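Local atomic coordinates of kcn28 (Kitasatospora, PDB entry 6J31), a protein that adopts a GT-B-type fold of two Rossmann-like domains, its C-terminal one related to the erythromycin biosynthesis protein CIII family. Residues 132-135 with 136-139; 143-146 with 147-151; 353-356 with 357-361; 363-366 with 367-371; 383-386 with 387-391. All coordinates share one frame; numbering follows the deposited sequence.

Contact 1 of 5, residues 132-135 with 136-139; sequences VMPE and KYRE
Met133 meets the Tyr137 ring obliquely at two places. Its CB lies 3.4 Å from Tyr137 CD1, while its CE folds round to sit 3.4 Å from Tyr137 CE1. The methionine chain bends at both of its outer torsions; chi3 is close to eclipsed (-9°), and this curls the methyl back to the ring. Pro134 adds a second apolar touch nearer the backbone, with its CD 3.6 Å from Tyr137 CB. Tyr137 holds its CG opposite its own backbone N (chi1 176°), and the ring therefore reaches back along the incoming chain. The chain bends sharply here: Glu135 is the centre of an inverse gamma turn, through which the loop after strand 124-128 enters the short helix 137-140. Among the backbone bonds, Pro134 O takes Tyr137 N at 2.8 Å and Arg138 N at 3.4 Å, both weakly; the place of Lys136 N inside the turn is doubtful. Lys136 starts alongside the same bend, its CG 3.2 Å from Glu135 O, before its amine leads off. The polar ends find partners elsewhere: Tyr137 OH bonds to the backbone of the bound peptide, and Arg138 NH1 makes a salt bridge with Asp177. Met133 also packs on a modified side chain of that peptide.

Contact 2 of 5, residues 143-146 with 147-151; sequences PVVE and QLKQD
Glu146 O receives two N-H groups from Gln150, the backbone N at 3.2 Å and the side-chain NE2 at 3.3 Å, both weak bonds. The same NE2 also leans on Glu146 OE1 at 3.2 Å, again weakly because the hydrogen points well off the line (120°). Gln150 can do this because its chain bends at chi2 (-46°), which brings the amide back over the preceding turn; amide and carboxylate planes stand 40° apart. Two weak bonds from NE2 thus hold this amide on an exposed face. One residue earlier, Lys149 runs alongside Val145, pointing the same way, until its NZ is 3.3 Å from Val145 CG1. The amine stays 4.5 Å from Glu146 OE2, too far for a salt bridge, and it meets Tyr158 in a cation-pi contact instead. Val145 itself packs on an apolar side chain of the bound peptide. On another side Leu148 lays CB 3.3 Å from Val145 O and pushes its isobutyl end into helix 74-96, against Ile75 and Met78. Below these side chains run regular backbone bonds such as Leu148 N to Val144 O, 3.0 Å. Asp151 then serves as N-cap of the next helix, its OD1 accepting from Arg153 N. The i to i+4 spacing is that of an amphipathic alpha-helix, 142-150, with Leu148 on helix 74-96 and Glu146, Gln147 and Gln150 exposed.

Contact 3 of 5, residues 353-356 with 357-361; sequences LRAA and VVELA
Leu353 sends its CG straight out opposite the backbone N (chi1 -180°), and Val357 turns CG2 back to its own N side; in these settings Leu353 CD1 and Val357 CG2 meet at 4.0 Å, one helical turn apart. Val357 CG2 also rests 3.3 Å from Leu353 O. On a different face Arg354 bends at chi3 (58°), so that its guanidinium swings forward alongside Val358 and NH2 comes to 4.1 Å from Val358 CG1. That methyl occupies the slot between backbone N and carbonyl carbon, and it sits low against the previous turn, 3.2 Å from Arg354 O. Both pairs follow the i to i+4 spacing of helix 350-362, a helix of the C-terminal Rossmann-like domain that packs on its parallel sheet. Its buried side meets the sheet and a neighbouring helix: Val357 lies on Trp259 of strand 259-264 and on Phe253, Leu360 on Arg341 of strand 340-342. The backbone ladder beneath is regular, and Val358 N to Arg354 O is its straightest rung, 2.9 Å with an N-H...O angle of 170°. Glu359 runs over the carbonyl of Ala355. Its CB is 3.1 Å from Ala355 O, and its carboxylate reaches back until OE2 is 3.8 Å from Ala355 CB. No bond joins the acid to that carbonyl, since both are acceptors; the charge is answered by Arg341, whose NH2 makes a salt bridge with Glu359 OE1.

Contact 4 of 5, residues 363-366 with 367-371; sequences DPAV and AERLS
The first turn of helix 364-378 is closed by an aspartate N-cap and overlaid by Arg369, six residues on, so that Asp363 and Arg369 meet through a water. Asp363 OD1 accepts Ala365 N at 2.9 Å, meeting it from above the carboxylate plane (35° out), and Val366 N more weakly at 3.5 Å. The other oxygen, OD2, accepts a hydrogen bond from the water at 2.9 Å; the water in turn accepts from Arg369 NH2, lying at the edge of the guanidinium and in its plane. The two charged groups do not touch directly: Asp363 OD2 and Arg369 NH2 are 4.4 Å apart, beyond a salt bridge. Arg369 gets there by a bend at chi3 (-76°), which lays its flat group back over the helix. One face then rests on a carbonyl, with Ala365 O 3.6 Å above the plane over its centre. The borders are apolar: Val366 CG2 is 3.4 Å from Arg369 NH2, and Ala365 CB is 3.8 Å from Arg369 NH1. Arg369 NE donates to Gly338 O, tying the helix to the loop before strand 340-342. Leu370 and Val366 pack on Pro317. The carboxylate probably suits the positive end of the helix dipole, and the cation the partial negative charge of Ala365 O, which also accepts Arg369 N; the water bridges acid and base, so their attraction is probably weaker than in a direct salt bridge.

Contact 5 of 5, residues 383-386 with 387-391; sequences TMRA and ADLIE
From Thr383 and Met384 to Ala387 and Asp388 the backbone follows regular i to i+4 bonding, Ala387 N to Thr383 O at 2.9 Å and 166°, Asp388 N to Met384 O also at 2.9 Å. This is helix 382-391, the closing helix of the chain, which leaves the C-terminal domain and packs on the N-terminal one, as is common in GT-B proteins, where the C-terminal helix crosses back to the N-terminal domain. Across the turns, side chains mostly meet carbonyls. Leu389 CG rides 3.4 Å from Arg385 O, and farther out its CD1 lies 4.3 Å from NE of the extended Arg385. Leu389 also touches Leu186 of strand 185-187 and Thr206 of strand 205-207. Ala386 and Ala387 keep the inner side slim: their methyls touch Leu24 and Leu28 of helix 22-30. Next along, Ile390 turns its longer branch back over the preceding turn, CD1 3.4 Å from Ala386 O, and packs on Leu186 as well. Thr383 is anchored by its hydroxyl, which bonds to Leu212 O. Arg31 draws two acids to itself, Asp388 through OD1 and Glu391 through OE1, both as salt bridges to its NH1, and Glu391 OE2 bonds to His33. Asp388 holds CG opposite its carbonyl carbon, beside its backbone N (chi1 -67°), and the carboxylate consequently faces back on the helix. Met384 O lies over the face of this carboxylate, 3.0 Å from Asp388 CG; as both are acceptors, no hydrogen bond joins them.

In the fold
Contacts 1 and 2 follow one another in the chain, centres about 17 Å apart. Contact 1 is the nearer to the bound (2E,2'E)-3,3'-(1,2-phenylene)di(prop-2-enoic acid), with the Met133 side chain at about 5 Å, while that of Leu148 in contact 2 is about 9 Å away. His17, Phe81 and Thr130 line the pocket from the N-terminal domain and Asn325 from the C-terminal one. Contacts 3 and 4 sit in the C-terminal domain on successive helices, centres about 14 Å apart, and touch where Leu360 O lies 3.9 Å from Val366 CG1. Contact 5, about 32 Å from contact 4 centre to centre, returns to the N-terminal domain; its nearest atoms are about 13 Å from contact 1.

Contact 1 of 5, residues 132-135 with 136-139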
loop_
_atom_site.group_PDB
_atom_site.type_symbol
_atom_site.label_atom_id
_atom_site.label_comp_id
_atom_site.label_asym_id
_atom_site.label_seq_id
_atom_site.Cartn_x
_atom_site.Cartn_y
_atom_site.Cartn_z
ATOM N N VAL A 132 -4.863 8.899 2.867
ATOM C CA VAL A 132 -6.160 9.247 2.327
ATOM C C VAL A 132 -6.109 10.663 1.761
ATOM O O VAL A 132 -5.163 11.414 1.983
ATOM C CB VAL A 132 -7.275 9.115 3.392
ATOM C CG1 VAL A 132 -7.366 7.680 3.893
ATOM C CG2 VAL A 132 -7.023 10.083 4.544
ATOM N N MET A 133 -7.149 11.037 1.020
ATOM C CA MET A 133 -7.233 12.359 0.409
ATOM C C MET A 133 -8.259 13.174 1.175
ATOM O O MET A 133 -9.470 12.975 0.990
ATOM C CB MET A 133 -7.628 12.260 -1.064
ATOM C CG MET A 133 -8.524 11.081 -1.370
ATOM S SD MET A 133 -7.732 9.973 -2.543
ATOM C CE MET A 133 -6.338 10.981 -2.985
ATOM N N PRO A 134 -7.844 14.100 2.032
ATOM C CA PRO A 134 -8.824 14.849 2.820
ATOM C C PRO A 134 -9.653 15.772 1.944
ATOM O O PRO A 134 -9.303 16.089 0.805
ATOM C CB PRO A 134 -7.957 15.647 3.800
ATOM C CG PRO A 134 -6.643 15.793 3.102
ATOM C CD PRO A 134 -6.461 14.534 2.298
ATOM N N GLU A 135 -10.773 16.212 2.510
ATOM C CA GLU A 135 -11.695 17.111 1.829
ATOM C C GLU A 135 -11.084 18.502 1.699
ATOM O O GLU A 135 -11.716 19.505 2.047
ATOM C CB GLU A 135 -13.032 17.163 2.569
ATOM C CG GLU A 135 -13.292 15.998 3.514
ATOM C CD GLU A 135 -12.621 16.186 4.862
ATOM O OE1 GLU A 135 -12.041 17.271 5.087
ATOM O OE2 GLU A 135 -12.665 15.250 5.690
ATOM N N LYS A 136 -9.847 18.560 1.221
ATOM C CA LYS A 136 -9.135 19.796 0.933
ATOM C C LYS A 136 -8.102 19.443 -0.124
ATOM O O LYS A 136 -7.702 20.284 -0.932
ATOM C CB LYS A 136 -8.531 20.383 2.207
ATOM C CG LYS A 136 -9.372 21.524 2.781
ATOM C CD LYS A 136 -8.960 21.889 4.197
ATOM C CE LYS A 136 -9.791 21.104 5.213
ATOM N NZ LYS A 136 -9.681 21.641 6.603
ATOM N N TYR A 137 -7.658 18.184 -0.096
ATOM C CA TYR A 137 -6.888 17.632 -1.206
ATOM C C TYR A 137 -7.727 17.608 -2.477
ATOM O O TYR A 137 -7.217 17.840 -3.579
ATOM C CB TYR A 137 -6.412 16.219 -0.857
ATOM C CG TYR A 137 -5.668 15.486 -1.963
ATOM C CD1 TYR A 137 -6.361 14.818 -2.970
ATOM C CD2 TYR A 137 -4.280 15.431 -1.982
ATOM C CE1 TYR A 137 -5.698 14.145 -3.976
ATOM C CE2 TYR A 137 -3.605 14.750 -2.986
ATOM C CZ TYR A 137 -4.321 14.108 -3.978
ATOM O OH TYR A 137 -3.659 13.431 -4.979
ATOM N N ARG A 138 -9.016 17.293 -2.342
ATOM C CA ARG A 138 -9.880 17.167 -3.508
ATOM C C ARG A 138 -10.081 18.504 -4.221
ATOM O O ARG A 138 -10.148 18.542 -5.456
ATOM C CB ARG A 138 -11.213 16.546 -3.089
ATOM C CG ARG A 138 -11.118 15.032 -2.865
ATOM C CD ARG A 138 -12.292 14.463 -2.077
ATOM N NE ARG A 138 -13.472 14.295 -2.923
ATOM C CZ ARG A 138 -14.719 14.188 -2.472
ATOM N NH1 ARG A 138 -14.960 14.167 -1.169
ATOM N NH2 ARG A 138 -15.722 14.049 -3.326
ATOM N N GLU A 139 -10.172 19.613 -3.476
ATOM C CA GLU A 139 -10.336 20.915 -4.127
ATOM C C GLU A 139 -9.132 21.273 -4.994
ATOM O O GLU A 139 -9.288 21.916 -6.038
ATOM C CB GLU A 139 -10.617 22.027 -3.116
ATOM C CG GLU A 139 -12.057 22.058 -2.620
ATOM C CD GLU A 139 -12.307 23.165 -1.612
ATOM O OE1 GLU A 139 -11.643 24.218 -1.719
ATOM O OE2 GLU A 139 -13.176 22.995 -0.731
#

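Contact 2 of 5, residues 143-146 with 147-151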
loop_
_atom_site.group_PDB
_atom_site.type_symbol
_atom_site.label_atom_id
_atom_site.label_comp_id
_atom_site.label_asym_id
_atom_site.label_seq_id
_atom_site.Cartn_x
_atom_site.Cartn_y
_atom_site.Cartn_z
ATOM N N PRO A 143 -9.564 21.328 -10.752
ATOM C CA PRO A 143 -9.315 21.620 -12.174
ATOM C C PRO A 143 -9.092 20.377 -13.014
ATOM O O PRO A 143 -9.547 20.318 -14.164
ATOM C CB PRO A 143 -8.067 22.511 -12.131
ATOM C CG PRO A 143 -8.131 23.161 -10.808
ATOM C CD PRO A 143 -8.658 22.105 -9.886
ATOM N N VAL A 144 -8.378 19.385 -12.476
ATOM C CA VAL A 144 -8.156 18.142 -13.208
ATOM C C VAL A 144 -9.478 17.431 -13.473
ATOM O O VAL A 144 -9.709 16.906 -14.570
ATOM C CB VAL A 144 -7.174 17.247 -12.427
ATOM C CG1 VAL A 144 -7.075 15.860 -13.060
ATOM C CG2 VAL A 144 -5.807 17.912 -12.329
ATOM N N VAL A 145 -10.372 17.416 -12.483
ATOM C CA VAL A 145 -11.657 16.742 -12.645
ATOM C C VAL A 145 -12.523 17.460 -13.675
ATOM O O VAL A 145 -13.132 16.824 -14.543
ATOM C CB VAL A 145 -12.364 16.613 -11.285
ATOM C CG1 VAL A 145 -13.818 16.226 -11.473
ATOM C CG2 VAL A 145 -11.654 15.582 -10.434
ATOM N N GLU A 146 -12.594 18.791 -13.597
ATOM C CA GLU A 146 -13.393 19.540 -14.563
ATOM C C GLU A 146 -12.875 19.368 -15.982
ATOM O O GLU A 146 -13.663 19.242 -16.925
ATOM C CB GLU A 146 -13.419 21.021 -14.187
ATOM C CG GLU A 146 -14.679 21.473 -13.482
ATOM C CD GLU A 146 -15.928 21.047 -14.234
ATOM O OE1 GLU A 146 -15.950 21.223 -15.474
ATOM O OE2 GLU A 146 -16.890 20.566 -13.599
ATOM N N GLN A 147 -11.554 19.362 -16.154
ATOM C CA GLN A 147 -11.004 19.182 -17.490
ATOM C C GLN A 147 -11.332 17.793 -18.024
ATOM O O GLN A 147 -11.584 17.624 -19.223
ATOM C CB GLN A 147 -9.498 19.438 -17.475
ATOM C CG GLN A 147 -9.023 20.275 -18.657
ATOM C CD GLN A 147 -9.707 21.643 -18.719
ATOM O OE1 GLN A 147 -10.233 22.141 -17.719
ATOM N NE2 GLN A 147 -9.703 22.251 -19.899
ATOM N N LEU A 148 -11.339 16.792 -17.142
ATOM C CA LEU A 148 -11.742 15.447 -17.533
ATOM C C LEU A 148 -13.188 15.429 -18.018
ATOM O O LEU A 148 -13.524 14.722 -18.975
ATOM C CB LEU A 148 -11.572 14.502 -16.343
ATOM C CG LEU A 148 -10.218 13.845 -16.078
ATOM C CD1 LEU A 148 -10.307 12.947 -14.855
ATOM C CD2 LEU A 148 -9.781 13.043 -17.290
ATOM N N LYS A 149 -14.060 16.195 -17.360
ATOM C CA LYS A 149 -15.466 16.247 -17.739
ATOM C C LYS A 149 -15.691 16.955 -19.069
ATOM O O LYS A 149 -16.764 16.797 -19.662
ATOM C CB LYS A 149 -16.276 16.908 -16.625
ATOM C CG LYS A 149 -16.215 16.136 -15.312
ATOM C CD LYS A 149 -17.505 16.244 -14.514
ATOM C CE LYS A 149 -17.401 15.465 -13.212
ATOM N NZ LYS A 149 -17.078 16.336 -12.050
ATOM N N GLN A 150 -14.728 17.754 -19.536
ATOM C CA GLN A 150 -14.842 18.338 -20.870
ATOM C C GLN A 150 -14.660 17.291 -21.958
ATOM O O GLN A 150 -15.272 17.397 -23.027
ATOM C CB GLN A 150 -13.835 19.474 -21.050
ATOM C CG GLN A 150 -14.002 20.598 -20.049
ATOM C CD GLN A 150 -15.455 21.014 -19.900
ATOM O OE1 GLN A 150 -16.093 21.451 -20.860
ATOM N NE2 GLN A 150 -15.989 20.872 -18.692
ATOM N N ASP A 151 -13.820 16.294 -21.717
ATOM C CA ASP A 151 -13.673 15.201 -22.668
ATOM C C ASP A 151 -14.972 14.404 -22.714
ATOM O O ASP A 151 -15.515 14.055 -21.658
ATOM C CB ASP A 151 -12.501 14.307 -22.257
ATOM C CG ASP A 151 -12.049 13.363 -23.366
ATOM O OD1 ASP A 151 -12.901 12.821 -24.099
ATOM O OD2 ASP A 151 -10.822 13.162 -23.501
#

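Contact 3 of 5, residues 353-356 with 357-361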
loop_
_atom_site.group_PDB
_atom_site.type_symbol
_atom_site.label_atom_id
_atom_site.label_comp_id
_atom_site.label_asym_id
_atom_site.label_seq_id
_atom_site.Cartn_x
_atom_site.Cartn_y
_atom_site.Cartn_z
ATOM N N LEU A 353 24.023 8.720 -7.543
ATOM C CA LEU A 353 23.439 7.621 -6.780
ATOM C C LEU A 353 24.366 7.190 -5.650
ATOM O O LEU A 353 23.908 6.893 -4.542
ATOM C CB LEU A 353 23.118 6.442 -7.710
ATOM C CG LEU A 353 22.481 5.125 -7.212
ATOM C CD1 LEU A 353 23.420 4.214 -6.413
ATOM C CD2 LEU A 353 21.215 5.412 -6.415
ATOM N N ARG A 354 25.673 7.145 -5.915
ATOM C CA ARG A 354 26.624 6.727 -4.888
ATOM C C ARG A 354 26.684 7.725 -3.740
ATOM O O ARG A 354 26.811 7.330 -2.575
ATOM C CB ARG A 354 28.008 6.521 -5.502
ATOM C CG ARG A 354 29.036 5.971 -4.525
ATOM C CD ARG A 354 30.448 6.206 -5.021
ATOM N NE ARG A 354 30.711 7.623 -5.236
ATOM C CZ ARG A 354 31.248 8.429 -4.328
ATOM N NH1 ARG A 354 31.446 9.707 -4.615
ATOM N NH2 ARG A 354 31.592 7.957 -3.137
ATOM N N ALA A 355 26.607 9.024 -4.048
ATOM C CA ALA A 355 26.685 10.040 -3.003
ATOM C C ALA A 355 25.541 9.889 -2.009
ATOM O O ALA A 355 25.749 9.935 -0.792
ATOM C CB ALA A 355 26.675 11.435 -3.628
ATOM N N ALA A 356 24.321 9.707 -2.515
ATOM C CA ALA A 356 23.180 9.498 -1.632
ATOM C C ALA A 356 23.369 8.255 -0.773
ATOM O O ALA A 356 23.057 8.265 0.422
ATOM C CB ALA A 356 21.895 9.395 -2.451
ATOM N N VAL A 357 23.888 7.176 -1.363
ATOM C CA VAL A 357 24.046 5.925 -0.625
ATOM C C VAL A 357 25.058 6.085 0.505
ATOM O O VAL A 357 24.784 5.734 1.658
ATOM C CB VAL A 357 24.440 4.789 -1.586
ATOM C CG1 VAL A 357 24.986 3.600 -0.816
ATOM C CG2 VAL A 357 23.248 4.385 -2.432
ATOM N N VAL A 358 26.246 6.608 0.192
ATOM C CA VAL A 358 27.309 6.659 1.193
ATOM C C VAL A 358 27.006 7.707 2.262
ATOM O O VAL A 358 27.278 7.497 3.451
ATOM C CB VAL A 358 28.677 6.887 0.519
ATOM C CG1 VAL A 358 28.736 8.239 -0.187
ATOM C CG2 VAL A 358 29.800 6.750 1.536
ATOM N N GLU A 359 26.459 8.858 1.860
ATOM C CA GLU A 359 26.158 9.915 2.820
ATOM C C GLU A 359 25.032 9.502 3.762
ATOM O O GLU A 359 25.118 9.710 4.977
ATOM C CB GLU A 359 25.802 11.202 2.079
ATOM C CG GLU A 359 27.013 12.007 1.645
ATOM C CD GLU A 359 26.757 12.805 0.380
ATOM O OE1 GLU A 359 25.594 13.207 0.155
ATOM O OE2 GLU A 359 27.721 13.030 -0.384
ATOM N N LEU A 360 23.964 8.919 3.214
ATOM C CA LEU A 360 22.832 8.507 4.039
ATOM C C LEU A 360 23.243 7.477 5.084
ATOM O O LEU A 360 22.809 7.548 6.241
ATOM C CB LEU A 360 21.721 7.950 3.151
ATOM C CG LEU A 360 20.325 8.546 3.286
ATOM C CD1 LEU A 360 20.391 10.051 3.202
ATOM C CD2 LEU A 360 19.444 8.001 2.191
ATOM N N ALA A 361 24.083 6.513 4.698
ATOM C CA ALA A 361 24.426 5.422 5.604
ATOM C C ALA A 361 25.360 5.866 6.723
ATOM O O ALA A 361 25.383 5.239 7.789
ATOM C CB ALA A 361 25.054 4.270 4.824
#

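Contact 4 of 5, residues 363-366 with 367-371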
loop_
_atom_site.group_PDB
_atom_site.type_symbol
_atom_site.label_atom_id
_atom_site.label_comp_id
_atom_site.label_asym_id
_atom_site.label_seq_id
_atom_site.Cartn_x
_atom_site.Cartn_y
_atom_site.Cartn_z
ATOM N N ASP A 363 25.552 9.145 8.037
ATOM C CA ASP A 363 25.084 10.308 8.786
ATOM C C ASP A 363 24.500 9.880 10.128
ATOM O O ASP A 363 23.466 9.202 10.148
ATOM C CB ASP A 363 24.038 11.059 7.963
ATOM C CG ASP A 363 23.654 12.398 8.566
ATOM O OD1 ASP A 363 23.856 12.615 9.781
ATOM O OD2 ASP A 363 23.138 13.244 7.808
ATOM N N PRO A 364 25.100 10.262 11.259
ATOM C CA PRO A 364 24.535 9.853 12.556
ATOM C C PRO A 364 23.213 10.527 12.882
ATOM O O PRO A 364 22.405 9.951 13.622
ATOM C CB PRO A 364 25.628 10.249 13.557
ATOM C CG PRO A 364 26.346 11.378 12.890
ATOM C CD PRO A 364 26.310 11.089 11.412
ATOM N N ALA A 365 22.982 11.744 12.385
ATOM C CA ALA A 365 21.697 12.397 12.617
ATOM C C ALA A 365 20.571 11.655 11.909
ATOM O O ALA A 365 19.444 11.589 12.416
ATOM C CB ALA A 365 21.754 13.856 12.165
ATOM N N VAL A 366 20.853 11.101 10.728
ATOM C CA VAL A 366 19.855 10.302 10.026
ATOM C C VAL A 366 19.494 9.070 10.846
ATOM O O VAL A 366 18.314 8.727 10.994
ATOM C CB VAL A 366 20.367 9.925 8.625
ATOM C CG1 VAL A 366 19.553 8.778 8.047
ATOM C CG2 VAL A 366 20.329 11.141 7.705
ATOM N N ALA A 367 20.500 8.403 11.417
ATOM C CA ALA A 367 20.234 7.224 12.234
ATOM C C ALA A 367 19.395 7.575 13.457
ATOM O O ALA A 367 18.491 6.819 13.834
ATOM C CB ALA A 367 21.550 6.570 12.657
ATOM N N GLU A 368 19.672 8.720 14.086
ATOM C CA GLU A 368 18.907 9.122 15.263
ATOM C C GLU A 368 17.451 9.401 14.910
ATOM O O GLU A 368 16.543 9.021 15.660
ATOM C CB GLU A 368 19.555 10.344 15.918
ATOM C CG GLU A 368 19.060 10.650 17.332
ATOM C CD GLU A 368 17.775 11.466 17.348
ATOM O OE1 GLU A 368 17.525 12.206 16.373
ATOM O OE2 GLU A 368 17.013 11.364 18.333
ATOM N N ARG A 369 17.206 10.062 13.776
ATOM C CA ARG A 369 15.830 10.332 13.368
ATOM C C ARG A 369 15.067 9.040 13.108
ATOM O O ARG A 369 13.872 8.945 13.410
ATOM C CB ARG A 369 15.808 11.237 12.134
ATOM C CG ARG A 369 16.184 12.685 12.432
ATOM C CD ARG A 369 16.013 13.596 11.222
ATOM N NE ARG A 369 17.074 13.429 10.230
ATOM C CZ ARG A 369 18.161 14.194 10.152
ATOM N NH1 ARG A 369 18.347 15.188 11.011
ATOM N NH2 ARG A 369 19.063 13.966 9.208
ATOM N N LEU A 370 15.743 8.029 12.558
ATOM C CA LEU A 370 15.094 6.741 12.327
ATOM C C LEU A 370 14.634 6.104 13.635
ATOM O O LEU A 370 13.529 5.555 13.710
ATOM C CB LEU A 370 16.042 5.812 11.574
ATOM C CG LEU A 370 16.157 6.119 10.082
ATOM C CD1 LEU A 370 17.205 5.236 9.425
ATOM C CD2 LEU A 370 14.804 5.964 9.392
ATOM N N SER A 371 15.465 6.169 14.676
ATOM C CA SER A 371 15.062 5.619 15.964
ATOM C C SER A 371 13.836 6.339 16.505
ATOM O O SER A 371 12.937 5.709 17.074
ATOM C CB SER A 371 16.220 5.701 16.954
ATOM O OG SER A 371 17.362 5.055 16.422
HETATM O O HOH W 1 21.040 15.147 8.206
#

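Contact 5 of 5, residues 383-386 with 387-391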
loop_
_atom_site.group_PDB
_atom_site.type_symbol
_atom_site.label_atom_id
_atom_site.label_comp_id
_atom_site.label_asym_id
_atom_site.label_seq_id
_atom_site.Cartn_x
_atom_site.Cartn_y
_atom_site.Cartn_z
ATOM N N THR A 383 -2.404 -3.107 15.251
ATOM C CA THR A 383 -3.417 -4.148 15.097
ATOM C C THR A 383 -4.437 -4.118 16.226
ATOM O O THR A 383 -5.650 -4.193 15.988
ATOM C CB THR A 383 -2.739 -5.518 15.035
ATOM O OG1 THR A 383 -1.860 -5.571 13.907
ATOM C CG2 THR A 383 -3.767 -6.623 14.926
ATOM N N MET A 384 -3.963 -4.021 17.467
ATOM C CA MET A 384 -4.870 -4.119 18.605
ATOM C C MET A 384 -5.836 -2.943 18.643
ATOM O O MET A 384 -7.022 -3.122 18.943
ATOM C CB MET A 384 -4.075 -4.212 19.907
ATOM C CG MET A 384 -3.139 -5.411 19.956
ATOM S SD MET A 384 -3.987 -6.999 19.827
ATOM C CE MET A 384 -2.619 -8.056 19.355
ATOM N N ARG A 385 -5.357 -1.734 18.340
ATOM C CA ARG A 385 -6.270 -0.595 18.328
ATOM C C ARG A 385 -7.283 -0.716 17.194
ATOM O O ARG A 385 -8.466 -0.409 17.379
ATOM C CB ARG A 385 -5.497 0.718 18.224
ATOM C CG ARG A 385 -6.397 1.931 18.400
ATOM C CD ARG A 385 -5.702 3.236 18.079
ATOM N NE ARG A 385 -6.620 4.357 18.247
ATOM C CZ ARG A 385 -6.344 5.614 17.913
ATOM N NH1 ARG A 385 -5.161 5.927 17.398
ATOM N NH2 ARG A 385 -7.252 6.562 18.097
ATOM N N ALA A 386 -6.838 -1.171 16.018
ATOM C CA ALA A 386 -7.753 -1.336 14.894
ATOM C C ALA A 386 -8.830 -2.369 15.207
ATOM O O ALA A 386 -10.016 -2.143 14.934
ATOM C CB ALA A 386 -6.977 -1.732 13.642
ATOM N N ALA A 387 -8.439 -3.496 15.805
ATOM C CA ALA A 387 -9.420 -4.506 16.179
ATOM C C ALA A 387 -10.386 -3.975 17.235
ATOM O O ALA A 387 -11.591 -4.243 17.174
ATOM C CB ALA A 387 -8.711 -5.766 16.675
ATOM N N ASP A 388 -9.878 -3.214 18.210
ATOM C CA ASP A 388 -10.756 -2.651 19.234
ATOM C C ASP A 388 -11.777 -1.695 18.627
ATOM O O ASP A 388 -12.947 -1.691 19.027
ATOM C CB ASP A 388 -9.938 -1.943 20.311
ATOM C CG ASP A 388 -9.097 -2.902 21.133
ATOM O OD1 ASP A 388 -9.302 -4.132 21.024
ATOM O OD2 ASP A 388 -8.230 -2.422 21.894
ATOM N N LEU A 389 -11.353 -0.874 17.662
ATOM C CA LEU A 389 -12.281 0.059 17.029
ATOM C C LEU A 389 -13.357 -0.674 16.233
ATOM O O LEU A 389 -14.521 -0.255 16.220
ATOM C CB LEU A 389 -11.520 1.035 16.135
ATOM C CG LEU A 389 -10.714 2.088 16.892
ATOM C CD1 LEU A 389 -9.998 3.016 15.923
ATOM C CD2 LEU A 389 -11.629 2.866 17.826
ATOM N N ILE A 390 -12.986 -1.765 15.563
ATOM C CA ILE A 390 -13.961 -2.544 14.808
ATOM C C ILE A 390 -14.969 -3.194 15.748
ATOM O O ILE A 390 -16.170 -3.253 15.455
ATOM C CB ILE A 390 -13.240 -3.587 13.935
ATOM C CG1 ILE A 390 -12.456 -2.895 12.820
ATOM C CG2 ILE A 390 -14.239 -4.570 13.340
ATOM C CD1 ILE A 390 -11.311 -3.721 12.268
ATOM N N GLU A 391 -14.500 -3.699 16.888
ATOM C CA GLU A 391 -15.405 -4.333 17.837
ATOM C C GLU A 391 -16.414 -3.355 18.429
ATOM O O GLU A 391 -17.486 -3.789 18.861
ATOM C CB GLU A 391 -14.600 -5.025 18.936
ATOM C CG GLU A 391 -14.013 -6.347 18.470
ATOM C CD GLU A 391 -13.276 -7.095 19.558
ATOM O OE1 GLU A 391 -12.689 -6.449 20.452
ATOM O OE2 GLU A 391 -13.308 -8.343 19.526
#